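Local structure of Pgp2 (Campylobacter jejuni subsp. jejuni, 6XJ6) at residues S11-K16 against D171-L176; A28-N33 against L39-Y44; Y79-K84 against E145-V150; F85-P90 against G115-G120. The protein probably acts as a peptidoglycan LD-carboxypeptidase that trims the cell wall, with an accessory NTF2 domain whose peptidoglycan-binding pocket directs the helical cell shape of the bacterium. All coordinates share one frame; numbering follows the deposited sequence.

Interaction 1 (S11-K16 against D171-L176); sequences SEIGDK and DQIASL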
# COMPACT_ATOMS: atom_id res chain seq x y z
N SER A 11 -21.96 1.49 7.95
CA SER A 11 -22.34 1.40 9.36
C SER A 11 -21.16 0.99 10.23
O SER A 11 -20.96 1.54 11.31
CB SER A 11 -23.50 0.42 9.51
OG SER A 11 -23.84 0.24 10.87
N GLU A 12 -20.37 0.02 9.76
CA GLU A 12 -19.21 -0.42 10.52
C GLU A 12 -18.19 0.70 10.68
O GLU A 12 -17.60 0.87 11.75
CB GLU A 12 -18.56 -1.62 9.83
CG GLU A 12 -19.45 -2.84 9.76
CD GLU A 12 -19.79 -3.40 11.12
OE1 GLU A 12 -18.89 -3.97 11.77
OE2 GLU A 12 -20.95 -3.25 11.55
N ILE A 13 -17.96 1.47 9.61
CA ILE A 13 -17.01 2.57 9.67
C ILE A 13 -17.50 3.66 10.60
O ILE A 13 -16.73 4.24 11.37
CB ILE A 13 -16.74 3.11 8.25
CG1 ILE A 13 -15.96 2.08 7.42
CG2 ILE A 13 -15.97 4.43 8.30
CD1 ILE A 13 -16.03 2.33 5.94
N GLY A 14 -18.80 3.96 10.55
CA GLY A 14 -19.34 4.99 11.43
C GLY A 14 -18.62 6.31 11.25
O GLY A 14 -18.34 6.75 10.13
N ASP A 15 -18.31 6.95 12.37
CA ASP A 15 -17.66 8.25 12.37
C ASP A 15 -16.14 8.15 12.50
O ASP A 15 -15.49 9.15 12.82
CB ASP A 15 -18.23 9.13 13.48
CG ASP A 15 -19.70 9.43 13.29
OD1 ASP A 15 -20.15 9.44 12.12
OD2 ASP A 15 -20.40 9.64 14.29
N LYS A 16 -15.58 6.98 12.24
CA LYS A 16 -14.14 6.80 12.35
C LYS A 16 -13.40 7.67 11.33
O LYS A 16 -13.90 7.93 10.24
CB LYS A 16 -13.77 5.34 12.13
CG LYS A 16 -14.25 4.44 13.24
CD LYS A 16 -14.16 2.97 12.87
CE LYS A 16 -14.94 2.10 13.86
NZ LYS A 16 -16.40 2.43 13.95
N ASP A 171 -17.18 6.51 1.66
CA ASP A 171 -18.00 5.83 0.65
C ASP A 171 -17.16 4.91 -0.22
O ASP A 171 -17.63 3.85 -0.63
CB ASP A 171 -18.72 6.86 -0.22
CG ASP A 171 -19.63 6.22 -1.25
OD1 ASP A 171 -20.75 5.82 -0.87
OD2 ASP A 171 -19.22 6.10 -2.43
N GLN A 172 -15.92 5.32 -0.50
CA GLN A 172 -15.03 4.51 -1.33
C GLN A 172 -14.55 3.27 -0.59
O GLN A 172 -14.49 2.17 -1.16
CB GLN A 172 -13.84 5.36 -1.79
CG GLN A 172 -14.21 6.47 -2.76
CD GLN A 172 -13.07 7.45 -3.04
OE1 GLN A 172 -11.99 7.38 -2.45
NE2 GLN A 172 -13.32 8.39 -3.95
N ILE A 173 -14.17 3.41 0.68
CA ILE A 173 -13.77 2.24 1.45
C ILE A 173 -14.92 1.26 1.56
O ILE A 173 -14.75 0.05 1.39
CB ILE A 173 -13.24 2.67 2.83
CG1 ILE A 173 -11.92 3.43 2.66
CG2 ILE A 173 -13.10 1.47 3.77
CD1 ILE A 173 -11.27 3.85 3.94
N ALA A 174 -16.13 1.77 1.83
CA ALA A 174 -17.28 0.89 1.98
C ALA A 174 -17.61 0.17 0.68
O ALA A 174 -17.91 -1.03 0.68
CB ALA A 174 -18.48 1.70 2.46
N SER A 175 -17.58 0.89 -0.44
CA SER A 175 -17.87 0.25 -1.72
C SER A 175 -16.81 -0.79 -2.06
O SER A 175 -17.13 -1.87 -2.57
CB SER A 175 -18.02 1.29 -2.83
OG SER A 175 -16.78 1.86 -3.17
N LEU A 176 -15.54 -0.48 -1.78
CA LEU A 176 -14.48 -1.44 -2.09
C LEU A 176 -14.60 -2.69 -1.23
O LEU A 176 -14.36 -3.80 -1.71
CB LEU A 176 -13.11 -0.79 -1.92
CG LEU A 176 -12.67 0.15 -3.04
CD1 LEU A 176 -11.36 0.82 -2.65
CD2 LEU A 176 -12.51 -0.59 -4.37
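Ile13, in the last turn of helix 6-13, faces Ala174 near the start of helix 170-188, with 7.9 Å between their CA atoms. One methyl group carries most of the contact: CD1 of Ile13 lies 3.7 Å from CG2 of Ile173 and 4.3 Å from CB of Ala174. The Ile13 chain is extended about its CB-CG1 bond (chi2 162°), which carries CD1 out to the other helix, where it meets the Ile173 branch at a slant. Tyr22 packs on both isoleucines, while Trp9 and Leu10 of helix 6-13 extend the cover over Ala174. Just past Ile13 the helix stops. Gly14 takes a positive phi, and a type II' turn runs from Ile13 to Lys16, closed by Lys16 N on Ile13 O at 3.1 Å. The ammonium of Lys16 folds back over this end, with NZ 3.0 Å from Glu12 O in its carbonyl plane and 3.2 Å from Ile13 O. It meets the latter from above the plane, on the face opposite to Lys16 N. Ile13 thus meets Ile173 and Ala174 through apolar groups, flanked by the polar links Asp171-Lys6 and Gly14 O-Lys170, and Lys16 probably offsets the negative helix end.

Interaction 2 (A28-N33 against L39-Y44); sequences AIVLTN and LRVYSY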
# COMPACT_ATOMS: atom_id res chain seq x y z
N ALA A 28 0.77 2.55 12.40
CA ALA A 28 1.29 3.89 12.20
C ALA A 28 1.44 4.13 10.71
O ALA A 28 1.76 3.21 9.95
CB ALA A 28 2.65 4.07 12.88
N ILE A 29 1.20 5.37 10.29
CA ILE A 29 1.34 5.77 8.90
C ILE A 29 2.36 6.90 8.83
O ILE A 29 2.16 7.95 9.43
CB ILE A 29 0.01 6.21 8.28
CG1 ILE A 29 -1.04 5.10 8.40
CG2 ILE A 29 0.22 6.60 6.82
CD1 ILE A 29 -2.02 5.33 9.53
N VAL A 30 3.44 6.68 8.07
CA VAL A 30 4.44 7.70 7.79
C VAL A 30 4.00 8.38 6.51
O VAL A 30 4.10 7.80 5.42
CB VAL A 30 5.83 7.06 7.63
CG1 VAL A 30 6.88 8.11 7.31
CG2 VAL A 30 6.21 6.28 8.87
N LEU A 31 3.51 9.61 6.63
CA LEU A 31 2.97 10.37 5.51
C LEU A 31 3.98 11.43 5.10
O LEU A 31 4.30 12.32 5.90
CB LEU A 31 1.63 11.01 5.90
CG LEU A 31 0.95 11.90 4.86
CD1 LEU A 31 0.55 11.08 3.64
CD2 LEU A 31 -0.26 12.64 5.45
N THR A 32 4.47 11.33 3.87
CA THR A 32 5.41 12.30 3.31
C THR A 32 4.78 12.96 2.09
O THR A 32 4.18 12.28 1.25
CB THR A 32 6.71 11.60 2.88
OG1 THR A 32 7.30 10.94 4.00
CG2 THR A 32 7.72 12.60 2.32
N ASN A 33 4.93 14.27 1.99
CA ASN A 33 4.53 15.01 0.80
C ASN A 33 5.77 15.60 0.15
O ASN A 33 6.47 16.42 0.76
CB ASN A 33 3.52 16.11 1.15
CG ASN A 33 2.97 16.80 -0.09
OD1 ASN A 33 3.67 17.56 -0.76
ND2 ASN A 33 1.71 16.53 -0.39
N LEU A 39 7.20 15.46 6.55
CA LEU A 39 6.95 14.08 6.93
C LEU A 39 6.27 14.08 8.29
O LEU A 39 6.71 14.78 9.21
CB LEU A 39 8.25 13.27 6.99
CG LEU A 39 8.13 11.79 7.38
CD1 LEU A 39 9.26 10.98 6.72
CD2 LEU A 39 8.17 11.59 8.89
N ARG A 40 5.18 13.33 8.41
CA ARG A 40 4.45 13.18 9.66
C ARG A 40 4.24 11.69 9.91
O ARG A 40 4.15 10.90 8.97
CB ARG A 40 3.10 13.90 9.60
CG ARG A 40 3.22 15.41 9.60
CD ARG A 40 1.95 16.12 9.15
NE ARG A 40 2.09 17.56 9.37
CZ ARG A 40 1.40 18.50 8.73
NH1 ARG A 40 0.48 18.18 7.82
NH2 ARG A 40 1.62 19.78 9.01
N VAL A 41 4.21 11.31 11.18
CA VAL A 41 3.84 9.96 11.58
C VAL A 41 2.53 10.05 12.34
O VAL A 41 2.41 10.79 13.32
CB VAL A 41 4.91 9.25 12.41
CG1 VAL A 41 4.48 7.82 12.68
CG2 VAL A 41 6.25 9.27 11.69
N TYR A 42 1.55 9.28 11.88
CA TYR A 42 0.24 9.23 12.51
C TYR A 42 0.00 7.83 13.06
O TYR A 42 0.29 6.84 12.39
CB TYR A 42 -0.86 9.51 11.50
CG TYR A 42 -0.88 10.93 11.00
CD1 TYR A 42 -1.55 11.92 11.71
CD2 TYR A 42 -0.26 11.28 9.82
CE1 TYR A 42 -1.58 13.22 11.25
CE2 TYR A 42 -0.28 12.57 9.35
CZ TYR A 42 -0.95 13.53 10.07
OH TYR A 42 -0.98 14.83 9.60
N SER A 43 -0.51 7.76 14.28
CA SER A 43 -1.00 6.51 14.83
C SER A 43 -2.49 6.41 14.55
O SER A 43 -3.22 7.40 14.62
CB SER A 43 -0.76 6.46 16.34
OG SER A 43 -1.45 7.50 17.00
N TYR A 44 -2.93 5.20 14.21
CA TYR A 44 -4.34 4.90 13.99
C TYR A 44 -4.74 3.88 15.03
O TYR A 44 -4.13 2.81 15.13
CB TYR A 44 -4.53 4.30 12.59
CG TYR A 44 -5.93 3.82 12.27
CD1 TYR A 44 -6.37 2.57 12.70
CD2 TYR A 44 -6.80 4.59 11.51
CE1 TYR A 44 -7.65 2.12 12.40
CE2 TYR A 44 -8.06 4.15 11.20
CZ TYR A 44 -8.48 2.91 11.64
OH TYR A 44 -9.75 2.48 11.32
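Ile29 and Tyr42 form a hydrogen-bonded pair of two antiparallel strands, as do Leu31 and Arg40. Ile29 N gives to Tyr42 O at 2.7 Å and Tyr42 N returns to Ile29 O at 2.9 Å; the second couple, Leu31 N to Arg40 O and Arg40 N to Leu31 O, spans 2.7 and 2.8 Å. The bonds are nearly straight, with angles at hydrogen of 159° to 170°. Between the two pairs lie CA-H...O contacts from Val30 CA to Arg40 O and from Val41 CA to Ile29 O. The strands make up the beta hairpin 27-33/38-45 of the YkuD catalytic domain, in whose mixed sheet 38-45 also borders 48-56 and 27-33 runs parallel to 156-161. Apolar contacts differ on the two faces. On the one bearing Val30, Val41 and Leu39, CG1 of Val30, anti to its own nitrogen (chi1 179°), meets CD1 of Leu39 at 3.8 Å, and its CG2 lies alongside CG2 of Val41. Helix 141-151 covers this face through Phe147 and Val150. On the other, CD2 of Leu31 reaches CE2 of Tyr42 at 3.9 Å, oblique to the ring, and CD1 of Ile29 touches CB of Tyr44. Two contacts involve polar groups: the Leu39 CD1 methyl packs 3.4 Å from the hydroxyl oxygen OG1 of Thr32, and Arg40 runs extended away from Leu31, its NE forming a salt bridge with Glu54 of the adjoining strand.

Interaction 3 (Y79-K84 against E145-V150); sequences YELGRK and EKFAQV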
# COMPACT_ATOMS: atom_id res chain seq x y z
N TYR A 79 3.47 1.98 0.79
CA TYR A 79 4.52 1.01 1.04
C TYR A 79 4.48 0.63 2.52
O TYR A 79 3.61 1.07 3.28
CB TYR A 79 5.88 1.59 0.64
CG TYR A 79 5.95 1.90 -0.83
CD1 TYR A 79 5.60 3.16 -1.31
CD2 TYR A 79 6.33 0.93 -1.74
CE1 TYR A 79 5.62 3.43 -2.66
CE2 TYR A 79 6.37 1.20 -3.09
CZ TYR A 79 6.01 2.45 -3.55
OH TYR A 79 6.02 2.71 -4.89
N GLU A 80 5.42 -0.21 2.92
CA GLU A 80 5.62 -0.56 4.31
C GLU A 80 7.04 -0.18 4.72
O GLU A 80 7.94 -0.05 3.89
CB GLU A 80 5.38 -2.05 4.54
CG GLU A 80 4.02 -2.49 4.10
CD GLU A 80 3.89 -3.98 4.08
OE1 GLU A 80 3.88 -4.57 5.17
OE2 GLU A 80 3.84 -4.55 2.96
N LEU A 81 7.22 -0.00 6.03
CA LEU A 81 8.51 0.36 6.60
C LEU A 81 9.04 -0.80 7.44
O LEU A 81 8.32 -1.36 8.27
CB LEU A 81 8.39 1.60 7.48
CG LEU A 81 9.73 2.28 7.78
CD1 LEU A 81 10.32 2.92 6.53
CD2 LEU A 81 9.53 3.32 8.87
N GLY A 82 10.31 -1.14 7.21
CA GLY A 82 10.98 -2.15 8.00
C GLY A 82 11.56 -1.60 9.29
O GLY A 82 11.43 -0.42 9.62
N ARG A 83 12.21 -2.49 10.03
CA ARG A 83 12.72 -2.16 11.35
C ARG A 83 14.00 -1.34 11.25
O ARG A 83 14.75 -1.43 10.26
CB ARG A 83 12.99 -3.44 12.15
N LYS A 84 14.26 -0.54 12.28
CA LYS A 84 15.50 0.21 12.37
C LYS A 84 16.69 -0.70 12.13
O LYS A 84 16.77 -1.80 12.68
CB LYS A 84 15.61 0.83 13.77
CG LYS A 84 16.81 1.74 13.95
CD LYS A 84 16.76 2.50 15.28
CE LYS A 84 16.97 1.59 16.46
NZ LYS A 84 16.95 2.36 17.73
N GLU A 145 15.96 9.97 16.68
CA GLU A 145 15.64 9.20 17.87
C GLU A 145 14.14 9.24 18.15
O GLU A 145 13.54 8.22 18.48
CB GLU A 145 16.43 9.71 19.07
CG GLU A 145 17.91 9.34 19.03
CD GLU A 145 18.14 7.84 19.04
OE1 GLU A 145 17.17 7.08 19.30
OE2 GLU A 145 19.28 7.41 18.78
N LYS A 146 13.52 10.42 18.01
CA LYS A 146 12.08 10.51 18.23
C LYS A 146 11.32 9.72 17.17
O LYS A 146 10.36 9.01 17.50
CB LYS A 146 11.62 11.97 18.24
CG LYS A 146 10.10 12.10 18.40
CD LYS A 146 9.63 13.55 18.53
CE LYS A 146 8.11 13.60 18.68
NZ LYS A 146 7.58 14.97 18.93
N PHE A 147 11.72 9.84 15.91
CA PHE A 147 11.10 9.03 14.86
C PHE A 147 11.19 7.55 15.20
O PHE A 147 10.20 6.81 15.09
CB PHE A 147 11.76 9.33 13.52
CG PHE A 147 11.19 8.54 12.38
CD1 PHE A 147 11.75 7.32 12.02
CD2 PHE A 147 10.09 9.00 11.68
CE1 PHE A 147 11.22 6.58 10.99
CE2 PHE A 147 9.56 8.26 10.65
CZ PHE A 147 10.12 7.05 10.30
N ALA A 148 12.37 7.09 15.61
CA ALA A 148 12.56 5.67 15.92
C ALA A 148 11.66 5.23 17.06
O ALA A 148 11.08 4.13 17.01
CB ALA A 148 14.02 5.40 16.27
N GLN A 149 11.51 6.07 18.09
CA GLN A 149 10.66 5.72 19.22
C GLN A 149 9.20 5.60 18.79
O GLN A 149 8.47 4.73 19.27
CB GLN A 149 10.80 6.78 20.31
CG GLN A 149 12.18 6.81 20.95
CD GLN A 149 12.36 7.98 21.91
OE1 GLN A 149 11.49 8.85 22.00
NE2 GLN A 149 13.48 7.99 22.62
N VAL A 150 8.76 6.46 17.87
CA VAL A 150 7.35 6.46 17.47
C VAL A 150 7.02 5.23 16.63
O VAL A 150 5.89 4.73 16.69
CB VAL A 150 6.99 7.77 16.74
CG1 VAL A 150 5.63 7.67 16.05
CG2 VAL A 150 7.00 8.94 17.72
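Leu81 and Phe147 point at each other from opposite directions, the leucine from the edge of the sheet by strand 77-80 and the phenylalanine from helix 141-151. CD2 of Leu81 meets the edge of the Phe147 ring at CZ, 4.0 Å away and close to the ring plane. The ring gets there because its CG is anti to the backbone nitrogen (chi1 179°), which swings CZ out from the helix toward the leucine. Phe97 and Phe53 each make an edge-to-face pair with the same ring, embedding it among aromatics. In the YkuD catalytic domain this places helix 141-151 against the mixed sheet that ends in strand 77-80, with Leu81 also resting on Val156 and Val158 of the neighbouring strand. The next residue of the helix, Ala148, meets the aliphatic part of Lys84. CD of the lysine passes 4.1 Å from CB of Ala148, and the bend at chi3 (69°) turns the chain beyond CD. Its ammonium makes a cation-pi contact with Phe95. NZ of Lys84 also lies 5.0 Å from OE1 of Glu145, too far for a salt bridge, although the opposite charges probably attract each other weakly.

Interaction 4 (F85-P90 against G115-G120); sequences FNPGDP and GIWIHG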
# COMPACT_ATOMS: atom_id res chain seq x y z
N PHE A 85 17.62 -0.24 11.29
CA PHE A 85 18.85 -0.98 11.05
C PHE A 85 20.02 -0.02 10.91
O PHE A 85 19.84 1.19 10.73
CB PHE A 85 18.73 -1.89 9.81
CG PHE A 85 18.73 -1.15 8.50
CD1 PHE A 85 19.90 -0.98 7.79
CD2 PHE A 85 17.55 -0.64 7.98
CE1 PHE A 85 19.90 -0.31 6.58
CE2 PHE A 85 17.56 0.03 6.77
CZ PHE A 85 18.73 0.20 6.07
N ASN A 86 21.22 -0.58 11.01
CA ASN A 86 22.46 0.20 10.94
C ASN A 86 23.16 -0.04 9.61
O ASN A 86 23.75 -1.11 9.41
CB ASN A 86 23.38 -0.20 12.09
CG ASN A 86 22.77 0.12 13.43
OD1 ASN A 86 22.45 -0.77 14.20
ND2 ASN A 86 22.59 1.41 13.69
N PRO A 87 23.15 0.92 8.68
CA PRO A 87 23.87 0.73 7.41
C PRO A 87 25.36 0.48 7.58
O PRO A 87 25.98 -0.11 6.68
CB PRO A 87 23.60 2.04 6.66
CG PRO A 87 22.31 2.55 7.24
CD PRO A 87 22.36 2.17 8.69
N GLY A 88 25.97 0.92 8.67
CA GLY A 88 27.40 0.76 8.83
C GLY A 88 28.22 1.74 8.03
O GLY A 88 29.42 1.52 7.84
N ASP A 89 27.60 2.81 7.56
CA ASP A 89 28.25 3.87 6.79
C ASP A 89 27.73 5.19 7.34
O ASP A 89 26.52 5.44 7.28
CB ASP A 89 27.91 3.70 5.31
CG ASP A 89 28.48 4.81 4.44
OD1 ASP A 89 28.98 5.82 4.96
OD2 ASP A 89 28.40 4.65 3.20
N PRO A 90 28.59 6.05 7.90
CA PRO A 90 28.09 7.27 8.55
C PRO A 90 27.42 8.24 7.61
O PRO A 90 26.83 9.22 8.07
CB PRO A 90 29.36 7.89 9.16
CG PRO A 90 30.45 7.43 8.27
CD PRO A 90 30.07 6.03 7.86
N GLY A 115 16.41 0.31 -2.51
CA GLY A 115 17.18 1.11 -1.58
C GLY A 115 16.53 2.43 -1.23
O GLY A 115 17.23 3.44 -1.05
N ILE A 116 15.20 2.45 -1.14
CA ILE A 116 14.46 3.64 -0.75
C ILE A 116 14.23 3.55 0.75
O ILE A 116 13.39 2.77 1.22
CB ILE A 116 13.14 3.77 -1.53
CG1 ILE A 116 13.40 3.81 -3.04
CG2 ILE A 116 12.37 4.99 -1.06
CD1 ILE A 116 14.32 4.94 -3.50
N TRP A 117 14.99 4.34 1.49
CA TRP A 117 15.02 4.30 2.94
C TRP A 117 14.65 5.67 3.49
O TRP A 117 14.69 6.68 2.79
CB TRP A 117 16.44 4.01 3.45
CG TRP A 117 17.06 2.75 2.95
CD1 TRP A 117 16.44 1.71 2.32
CD2 TRP A 117 18.44 2.38 3.07
NE1 TRP A 117 17.36 0.72 2.03
CE2 TRP A 117 18.59 1.11 2.49
CE3 TRP A 117 19.56 3.01 3.62
CZ2 TRP A 117 19.82 0.47 2.42
CZ3 TRP A 117 20.78 2.37 3.56
CH2 TRP A 117 20.90 1.11 2.97
N ILE A 118 14.28 5.67 4.77
CA ILE A 118 14.27 6.87 5.59
C ILE A 118 15.52 6.81 6.45
O ILE A 118 15.78 5.79 7.11
CB ILE A 118 13.01 6.93 6.47
CG1 ILE A 118 11.76 7.02 5.59
CG2 ILE A 118 13.08 8.10 7.46
CD1 ILE A 118 10.43 6.91 6.36
N HIS A 119 16.32 7.87 6.43
CA HIS A 119 17.57 7.87 7.18
C HIS A 119 17.91 9.30 7.56
O HIS A 119 17.07 10.20 7.48
CB HIS A 119 18.67 7.13 6.40
CG HIS A 119 18.99 7.74 5.06
ND1 HIS A 119 19.51 9.00 4.92
CD2 HIS A 119 18.89 7.23 3.81
CE1 HIS A 119 19.71 9.25 3.63
NE2 HIS A 119 19.34 8.19 2.94
N GLY A 120 19.15 9.51 8.01
CA GLY A 120 19.61 10.79 8.47
C GLY A 120 20.61 11.43 7.54
O GLY A 120 20.68 11.13 6.34
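Phe85 drives one edge of its ring into the face of Trp117. CZ sits 3.5 Å above the indole plane, over its centre, and is 3.7 Å from both CD2 and CE2 of Trp117. The pair is a T-shaped (edge-to-face) stack: the planes stand at 89°, and the centroids of the phenyl and the six-membered indole ring are 4.9 Å apart. CE1 of Phe85 adds a second point of touch at CH2 of Trp117. To hold the ring there, Phe85 places CG between its backbone nitrogen and carbonyl carbon (chi1 72°). Pro87 supplements the stack from the same loop, its CG lying 4.0 Å from CZ3 of Trp117 and oblique to the ring as the two side chains slide past each other. Across the indole, Gly115 O lies 3.9 Å above the opposite face, displaced toward the rim. Tyr92 meets Trp117 as well, and makes an edge-to-face pair with His119. Strand 117-119 carries both the indole and His119, the predicted proton donor/acceptor of the YkuD active site, with the predicted nucleophile Cys136 close to both. ND1 of His119 donates to a lone pair of Gly120 O at 2.8 Å, with the acceptor only 8° out of the imidazole plane. That bond helps to fix the rotation of the imidazole. The aromatic contact itself relies on dispersion and on the slightly positive C-H edge of Phe85 facing the indole pi cloud, and it probably helps to hold the 85-90 loop beside the predicted catalytic centre.

How the interactions relate
Interactions 2, 3 and 4 share the L,D-transpeptidase catalytic domain. Interaction 1 joins the N-terminal helix to helix 170-188, and its centre is about 38 Å from that of interaction 4, across the chain's centre. Along the chain, interaction 1 encloses the other three; interaction 2 closes before interaction 3 opens, and interaction 4 is nested inside the latter. Centres of interactions 2 and 3 are about 10 Å apart, those of 3 and 4 about 12 Å. Ile118 CD1 links all three, touching Val30, Leu39, Phe147 and Leu81. One continuous apolar core therefore runs from the hairpin through helix 141-151 to the strand bearing the predicted catalytic histidine.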